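Insecticyanin A form (PDB 1Z24) binds the bile pigment biliverdin IX gamma as a blue lipocalin that, mixed with lipoprotein-bound carotenes, gives hornworms their green camouflage. Local coordinates at residues A[62-71]-A[174-184]. Numbering follows the deposited sequence.
Sequences VSNGVKEYME and ACQYSTTYSLT. With BLV (biliverdin IX gamma chromophore), chain B.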
ATOM      1  N   VAL A  62     -12.649  29.327  11.280  1.00 25.00           N
ATOM      2  CA  VAL A  62     -13.437  29.920  12.327  1.00 28.71           C
ATOM      3  C   VAL A  62     -13.914  28.905  13.390  1.00 38.80           C
ATOM      4  O   VAL A  62     -14.501  27.842  13.099  1.00 28.96           O
ATOM      5  CB  VAL A  62     -14.667  30.696  11.726  1.00 42.30           C
ATOM      6  CG1 VAL A  62     -15.484  31.398  12.808  1.00 30.45           C
ATOM      7  CG2 VAL A  62     -14.266  31.765  10.694  1.00 27.03           C
ATOM      8  N   SER A  63     -13.673  29.267  14.651  1.00 30.77           N
ATOM      9  CA  SER A  63     -14.081  28.479  15.798  1.00 43.42           C
ATOM     10  C   SER A  63     -14.781  29.458  16.720  1.00 28.95           C
ATOM     11  O   SER A  63     -14.182  30.457  17.109  1.00 38.47           O
ATOM     12  CB  SER A  63     -12.927  27.725  16.500  1.00 31.63           C
ATOM     13  OG  SER A  63     -12.101  27.210  15.454  1.00 62.05           O
ATOM     14  N   ASN A  64     -16.050  29.191  17.009  1.00 50.71           N
ATOM     15  CA  ASN A  64     -16.873  30.006  17.892  1.00 74.34           C
ATOM     16  C   ASN A  64     -16.753  31.491  17.734  1.00 33.39           C
ATOM     17  O   ASN A  64     -16.517  32.188  18.713  1.00 45.06           O
ATOM     18  CB  ASN A  64     -16.606  29.708  19.386  1.00 73.53           C
ATOM     19  CG  ASN A  64     -16.634  28.212  19.654  1.00100.00           C
ATOM     20  OD1 ASN A  64     -15.617  27.510  20.002  1.00 82.05           O
ATOM     21  ND2 ASN A  64     -17.853  27.722  19.457  1.00100.00           N
ATOM     22  N   GLY A  65     -16.932  31.974  16.521  1.00 34.56           N
ATOM     23  CA  GLY A  65     -16.871  33.398  16.294  1.00 34.38           C
ATOM     24  C   GLY A  65     -15.499  33.972  16.178  1.00 49.36           C
ATOM     25  O   GLY A  65     -15.324  35.163  15.957  1.00 42.16           O
ATOM     26  N   VAL A  66     -14.530  33.124  16.320  1.00 33.20           N
ATOM     27  CA  VAL A  66     -13.187  33.623  16.211  1.00 27.49           C
ATOM     28  C   VAL A  66     -12.492  33.091  14.999  1.00 32.02           C
ATOM     29  O   VAL A  66     -12.527  31.883  14.692  1.00 34.29           O
ATOM     30  CB  VAL A  66     -12.367  33.133  17.362  1.00 40.66           C
ATOM     31  CG1 VAL A  66     -10.966  33.747  17.174  1.00 29.19           C
ATOM     32  CG2 VAL A  66     -13.125  33.636  18.584  1.00 30.13           C
ATOM     33  N   LYS A  67     -11.846  34.013  14.334  1.00 33.38           N
ATOM     34  CA  LYS A  67     -11.156  33.605  13.180  1.00 35.69           C
ATOM     35  C   LYS A  67      -9.737  33.380  13.512  1.00 33.22           C
ATOM     36  O   LYS A  67      -9.005  34.342  13.721  1.00 33.03           O
ATOM     37  CB  LYS A  67     -11.193  34.603  12.045  1.00 33.57           C
ATOM     38  CG  LYS A  67     -10.787  34.026  10.696  1.00 24.98           C
ATOM     39  CD  LYS A  67      -9.898  34.876   9.811  1.00 33.62           C
ATOM     40  CE  LYS A  67     -10.347  36.224   9.262  1.00 41.35           C
ATOM     41  NZ  LYS A  67     -10.466  36.265   7.779  1.00 91.96           N
ATOM     42  N   GLU A  68      -9.358  32.117  13.518  1.00 27.16           N
ATOM     43  CA  GLU A  68      -7.970  31.803  13.781  1.00 24.24           C
ATOM     44  C   GLU A  68      -7.186  31.631  12.488  1.00 28.12           C
ATOM     45  O   GLU A  68      -7.633  31.002  11.483  1.00 39.95           O
ATOM     46  CB  GLU A  68      -7.804  30.601  14.678  1.00 33.93           C
ATOM     47  CG  GLU A  68      -8.547  30.818  15.967  1.00 36.73           C
ATOM     48  CD  GLU A  68      -8.567  29.554  16.777  1.00 39.73           C
ATOM     49  OE1 GLU A  68      -7.934  28.566  16.466  1.00 47.69           O
ATOM     50  OE2 GLU A  68      -9.333  29.610  17.819  1.00100.00           O
ATOM     51  N   TYR A  69      -5.969  32.199  12.517  1.00 21.35           N
ATOM     52  CA  TYR A  69      -5.176  32.084  11.333  1.00 25.71           C
ATOM     53  C   TYR A  69      -3.705  31.832  11.582  1.00 24.17           C
ATOM     54  O   TYR A  69      -3.214  31.949  12.709  1.00 28.89           O
ATOM     55  CB  TYR A  69      -5.424  33.298  10.465  1.00 28.67           C
ATOM     56  CG  TYR A  69      -4.956  34.518  11.147  1.00 31.93           C
ATOM     57  CD1 TYR A  69      -3.699  35.004  10.780  1.00 31.56           C
ATOM     58  CD2 TYR A  69      -5.744  35.175  12.109  1.00 43.04           C
ATOM     59  CE1 TYR A  69      -3.212  36.172  11.372  1.00 26.90           C
ATOM     60  CE2 TYR A  69      -5.277  36.349  12.713  1.00 31.69           C
ATOM     61  CZ  TYR A  69      -4.010  36.826  12.326  1.00 33.54           C
ATOM     62  OH  TYR A  69      -3.482  37.968  12.877  1.00 44.53           O
ATOM     63  N   MET A  70      -3.015  31.465  10.497  1.00 21.39           N
ATOM     64  CA  MET A  70      -1.591  31.170  10.537  1.00 26.10           C
ATOM     65  C   MET A  70      -0.951  31.729   9.303  1.00 38.08           C
ATOM     66  O   MET A  70      -1.495  31.591   8.203  1.00 33.88           O
ATOM     67  CB  MET A  70      -1.377  29.663  10.321  1.00 20.00           C
ATOM     68  CG  MET A  70      -2.003  28.786  11.354  1.00 24.41           C
ATOM     69  SD  MET A  70      -2.116  27.050  10.835  1.00 31.94           S
ATOM     70  CE  MET A  70      -0.490  26.399  11.112  1.00 22.60           C
ATOM     71  N   GLU A  71       0.204  32.338   9.487  1.00 28.47           N
ATOM     72  CA  GLU A  71       0.940  32.900   8.374  1.00 24.87           C
ATOM     73  C   GLU A  71       2.272  32.196   8.241  1.00 32.16           C
ATOM     74  O   GLU A  71       2.943  31.994   9.252  1.00 28.16           O
ATOM     75  CB  GLU A  71       1.172  34.395   8.588  1.00 33.93           C
ATOM     76  CG  GLU A  71      -0.152  35.125   8.912  1.00 70.49           C
ATOM     77  CD  GLU A  71      -0.070  36.642   8.836  1.00 54.79           C
ATOM     78  OE1 GLU A  71      -0.427  37.229   7.855  1.00 58.95           O
ATOM     79  OE2 GLU A  71       0.437  37.248   9.893  1.00 60.08           O
ATOM     80  N   ALA A 174     -21.356  30.136   9.243  1.00 29.89           N
ATOM     81  CA  ALA A 174     -20.115  29.440   9.537  1.00 31.53           C
ATOM     82  C   ALA A 174     -18.912  30.313   9.398  1.00 31.52           C
ATOM     83  O   ALA A 174     -17.958  30.255  10.163  1.00 29.24           O
ATOM     84  CB  ALA A 174     -19.939  28.337   8.517  1.00 40.56           C
ATOM     85  N   CYS A 175     -18.939  31.125   8.383  1.00 35.62           N
ATOM     86  CA  CYS A 175     -17.770  31.932   8.198  1.00 22.82           C
ATOM     87  C   CYS A 175     -17.727  33.217   8.964  1.00 42.69           C
ATOM     88  O   CYS A 175     -16.748  33.966   8.896  1.00 23.20           O
ATOM     89  CB  CYS A 175     -17.734  32.316   6.718  1.00 28.26           C
ATOM     90  SG  CYS A 175     -17.337  30.894   5.702  1.00 32.32           S
ATOM     91  N   GLN A 176     -18.789  33.485   9.673  1.00 33.98           N
ATOM     92  CA  GLN A 176     -18.866  34.719  10.420  1.00 35.03           C
ATOM     93  C   GLN A 176     -17.951  34.754  11.612  1.00 33.17           C
ATOM     94  O   GLN A 176     -17.819  33.758  12.331  1.00 36.79           O
ATOM     95  CB  GLN A 176     -20.268  34.652  11.021  1.00 50.44           C
ATOM     96  CG  GLN A 176     -20.967  35.870  11.658  1.00 49.96           C
ATOM     97  CD  GLN A 176     -22.469  35.527  11.421  1.00100.00           C
ATOM     98  OE1 GLN A 176     -23.115  35.999  10.437  1.00100.00           O
ATOM     99  NE2 GLN A 176     -23.030  34.600  12.242  1.00100.00           N
ATOM    100  N   TYR A 177     -17.335  35.903  11.840  1.00 30.60           N
ATOM    101  CA  TYR A 177     -16.482  36.008  13.005  1.00 55.98           C
ATOM    102  C   TYR A 177     -16.494  37.407  13.577  1.00 44.13           C
ATOM    103  O   TYR A 177     -16.530  38.376  12.842  1.00 39.53           O
ATOM    104  CB  TYR A 177     -15.056  35.556  12.844  1.00 33.84           C
ATOM    105  CG  TYR A 177     -14.405  36.345  11.758  1.00 27.85           C
ATOM    106  CD1 TYR A 177     -13.665  37.502  12.052  1.00 30.66           C
ATOM    107  CD2 TYR A 177     -14.539  35.910  10.434  1.00 25.15           C
ATOM    108  CE1 TYR A 177     -13.047  38.204  11.019  1.00 30.24           C
ATOM    109  CE2 TYR A 177     -13.915  36.601   9.395  1.00 26.47           C
ATOM    110  CZ  TYR A 177     -13.183  37.751   9.701  1.00 27.44           C
ATOM    111  OH  TYR A 177     -12.598  38.427   8.677  1.00 52.58           O
ATOM    112  N   SER A 178     -16.457  37.512  14.897  1.00 44.13           N
ATOM    113  CA  SER A 178     -16.456  38.812  15.536  1.00 55.19           C
ATOM    114  C   SER A 178     -15.032  39.231  15.802  1.00 45.76           C
ATOM    115  O   SER A 178     -14.714  40.412  15.885  1.00 41.74           O
ATOM    116  CB  SER A 178     -17.189  38.750  16.840  1.00 44.36           C
ATOM    117  OG  SER A 178     -16.479  37.825  17.667  1.00100.00           O
ATOM    118  N   THR A 179     -14.149  38.250  15.926  1.00 61.92           N
ATOM    119  CA  THR A 179     -12.769  38.588  16.182  1.00 55.69           C
ATOM    120  C   THR A 179     -11.804  37.580  15.604  1.00 47.96           C
ATOM    121  O   THR A 179     -12.236  36.477  15.261  1.00 54.10           O
ATOM    122  CB  THR A 179     -12.564  38.732  17.692  1.00 59.68           C
ATOM    123  OG1 THR A 179     -11.320  39.369  17.947  1.00100.00           O
ATOM    124  CG2 THR A 179     -12.646  37.344  18.305  1.00 37.15           C
ATOM    125  N   THR A 180     -10.505  38.000  15.531  1.00 46.13           N
ATOM    126  CA  THR A 180      -9.381  37.218  15.014  1.00 36.31           C
ATOM    127  C   THR A 180      -8.274  36.814  15.985  1.00 40.77           C
ATOM    128  O   THR A 180      -8.131  37.281  17.104  1.00 44.16           O
ATOM    129  CB  THR A 180      -8.783  37.828  13.815  1.00 28.57           C
ATOM    130  OG1 THR A 180      -7.837  38.748  14.204  1.00 41.32           O
ATOM    131  CG2 THR A 180      -9.874  38.477  13.036  1.00 32.09           C
ATOM    132  N   TYR A 181      -7.457  35.906  15.552  1.00 38.90           N
ATOM    133  CA  TYR A 181      -6.390  35.491  16.428  1.00 33.09           C
ATOM    134  C   TYR A 181      -5.391  34.729  15.639  1.00 26.93           C
ATOM    135  O   TYR A 181      -5.731  33.767  14.932  1.00 33.10           O
ATOM    136  CB  TYR A 181      -6.938  34.684  17.555  1.00 36.27           C
ATOM    137  CG  TYR A 181      -5.918  33.998  18.373  1.00 52.28           C
ATOM    138  CD1 TYR A 181      -5.410  34.664  19.483  1.00 52.85           C
ATOM    139  CD2 TYR A 181      -5.463  32.711  18.089  1.00 62.80           C
ATOM    140  CE1 TYR A 181      -4.459  34.075  20.314  1.00 50.70           C
ATOM    141  CE2 TYR A 181      -4.513  32.107  18.917  1.00 42.39           C
ATOM    142  CZ  TYR A 181      -4.008  32.788  20.030  1.00100.00           C
ATOM    143  OH  TYR A 181      -3.071  32.210  20.871  1.00 43.83           O
ATOM    144  N   SER A 182      -4.173  35.210  15.767  1.00 27.11           N
ATOM    145  CA  SER A 182      -3.040  34.628  15.092  1.00 26.10           C
ATOM    146  C   SER A 182      -2.451  33.437  15.841  1.00 47.49           C
ATOM    147  O   SER A 182      -1.919  33.584  16.917  1.00 27.16           O
ATOM    148  CB  SER A 182      -1.900  35.628  15.100  1.00 26.73           C
ATOM    149  OG  SER A 182      -0.825  35.142  14.298  1.00 32.73           O
ATOM    150  N   LEU A 183      -2.520  32.256  15.274  1.00 31.93           N
ATOM    151  CA  LEU A 183      -1.957  31.114  15.945  1.00 33.78           C
ATOM    152  C   LEU A 183      -0.449  31.137  15.869  1.00 24.58           C
ATOM    153  O   LEU A 183       0.215  30.619  16.736  1.00 29.96           O
ATOM    154  CB  LEU A 183      -2.445  29.791  15.308  1.00 25.05           C
ATOM    155  CG  LEU A 183      -3.960  29.628  15.413  1.00 33.49           C
ATOM    156  CD1 LEU A 183      -4.373  28.553  14.510  1.00 21.59           C
ATOM    157  CD2 LEU A 183      -4.345  29.194  16.805  1.00 26.75           C
ATOM    158  N   THR A 184       0.089  31.700  14.793  1.00 28.19           N
ATOM    159  CA  THR A 184       1.535  31.782  14.570  1.00 25.51           C
ATOM    160  C   THR A 184       2.026  33.040  15.242  1.00 36.50           C
ATOM    161  O   THR A 184       1.250  33.889  15.591  1.00 27.37           O
ATOM    162  CB  THR A 184       1.928  31.755  13.057  1.00 22.57           C
ATOM    163  OG1 THR A 184       0.992  32.549  12.294  1.00 27.91           O
ATOM    164  CG2 THR A 184       1.763  30.329  12.474  1.00 19.98           C
TER
HETATM  165  NA  BLV B 195      -2.045  20.187   8.059  1.00 24.15           N
HETATM  166  C1A BLV B 195      -1.368  19.374   8.905  1.00 24.98           C
HETATM  167  C2A BLV B 195      -0.399  18.519   8.241  1.00 28.95           C
HETATM  168  C3A BLV B 195      -0.482  18.839   6.918  1.00 17.72           C
HETATM  169  C4A BLV B 195      -1.525  19.878   6.819  1.00 21.30           C
HETATM  170  CMA BLV B 195       0.263  18.212   5.680  1.00  8.95           C
HETATM  171  OA  BLV B 195      -1.558  19.382  10.103  1.00 24.83           O
HETATM  172  CAA BLV B 195       0.439  17.490   8.884  1.00 21.36           C
HETATM  173  CBA BLV B 195      -0.521  16.359   9.109  1.00 20.54           C
HETATM  174  CGA BLV B 195       0.168  15.292   9.959  1.00 26.58           C
HETATM  175  O1A BLV B 195       0.599  14.279   9.481  1.00 21.39           O
HETATM  176  O2A BLV B 195       0.311  15.493  11.124  1.00 28.06           O
HETATM  177  CHB BLV B 195      -1.926  20.430   5.604  1.00 24.83           C
HETATM  178  NB  BLV B 195      -3.590  22.087   6.287  1.00 22.06           N
HETATM  179  C1B BLV B 195      -3.004  21.262   5.351  1.00 23.55           C
HETATM  180  C2B BLV B 195      -3.638  21.410   4.064  1.00 18.21           C
HETATM  181  C3B BLV B 195      -4.600  22.316   4.240  1.00 32.10           C
HETATM  182  C4B BLV B 195      -4.575  22.728   5.647  1.00 32.87           C
HETATM  183  CMB BLV B 195      -3.260  20.684   2.782  1.00 18.64           C
HETATM  184  CAB BLV B 195      -5.553  22.807   3.192  1.00 30.14           C
HETATM  185  CBB BLV B 195      -6.840  22.957   3.645  1.00 27.45           C
HETATM  186  CHC BLV B 195      -5.421  23.712   6.180  1.00 19.54           C
HETATM  187  NC  BLV B 195      -4.955  23.859   8.553  1.00 23.44           N
HETATM  188  C1C BLV B 195      -5.459  24.340   7.391  1.00 32.16           C
HETATM  189  C2C BLV B 195      -6.120  25.640   7.592  1.00 21.57           C
HETATM  190  C3C BLV B 195      -6.016  26.028   8.865  1.00 33.68           C
HETATM  191  C4C BLV B 195      -5.257  24.873   9.497  1.00 24.84           C
HETATM  192  CMC BLV B 195      -6.697  26.435   6.518  1.00 22.62           C
HETATM  193  CAC BLV B 195      -6.509  27.253   9.660  1.00 26.95           C
HETATM  194  CBC BLV B 195      -5.873  27.646  10.790  1.00 20.73           C
HETATM  195  CHD BLV B 195      -4.967  24.753  10.902  1.00 28.77           C
HETATM  196  ND  BLV B 195      -2.785  23.605  10.740  1.00 25.23           N
HETATM  197  C1D BLV B 195      -3.844  24.199  11.483  1.00 32.09           C
HETATM  198  C2D BLV B 195      -3.525  24.156  12.944  1.00 31.24           C
HETATM  199  C3D BLV B 195      -2.298  23.548  13.080  1.00 38.77           C
HETATM  200  C4D BLV B 195      -1.877  23.237  11.726  1.00 32.57           C
HETATM  201  CMD BLV B 195      -4.364  24.646  14.085  1.00 24.53           C
HETATM  202  OD  BLV B 195      -0.820  22.708  11.474  1.00 27.26           O
HETATM  203  CAD BLV B 195      -1.565  23.296  14.337  1.00 21.94           C
HETATM  204  CBD BLV B 195      -0.470  24.339  14.459  1.00 20.54           C
HETATM  205  CGD BLV B 195       0.499  24.014  15.655  1.00 35.73           C
HETATM  206  O1D BLV B 195       0.315  24.516  16.718  1.00 31.02           O
HETATM  207  O2D BLV B 195       1.425  23.236  15.529  1.00 29.54           O
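Y69 lays its ring over S182, whose CA sits 3.8 Å from the ring centroid in a CH-pi contact. S182 belongs to strand 179-182, which runs parallel to 66-71 in the wall of the lipocalin barrel. Between the strands the backbone bonds alternate: K67 N to T179 O (2.7 Å), Y181 N to K67 O, Y69 N to Y181 O, then L183 N to Y69 O. The Y69 ring reaches the incoming strand because its CG stands between backbone N and carbonyl carbon (chi1 64°), and T180 OG1 comes to the ring's edge. With an alanine here in place of the tyrosine, S182 CA would probably lose the ring that covers it, and Y58 a neighbouring ring. On the face of the sheet that K67 shares with Y69, K67 CB lies over the Y177 ring, and the bent lysine chain brings NZ to Y177 OH in a weak bond. Near the end of the pair the contact reaches the pigment: L183 CD1 touches M70 CG at 4.0 Å, while M70 SD lies by C1D of biliverdin. Back at the type I' turn S63-V66, G65 O takes the N-H of S178 (N to O 2.8 Å). At the far end T184 OG1 accepts the backbone N-H of E71, N to OG1 2.9 Å, nearly straight at 170°.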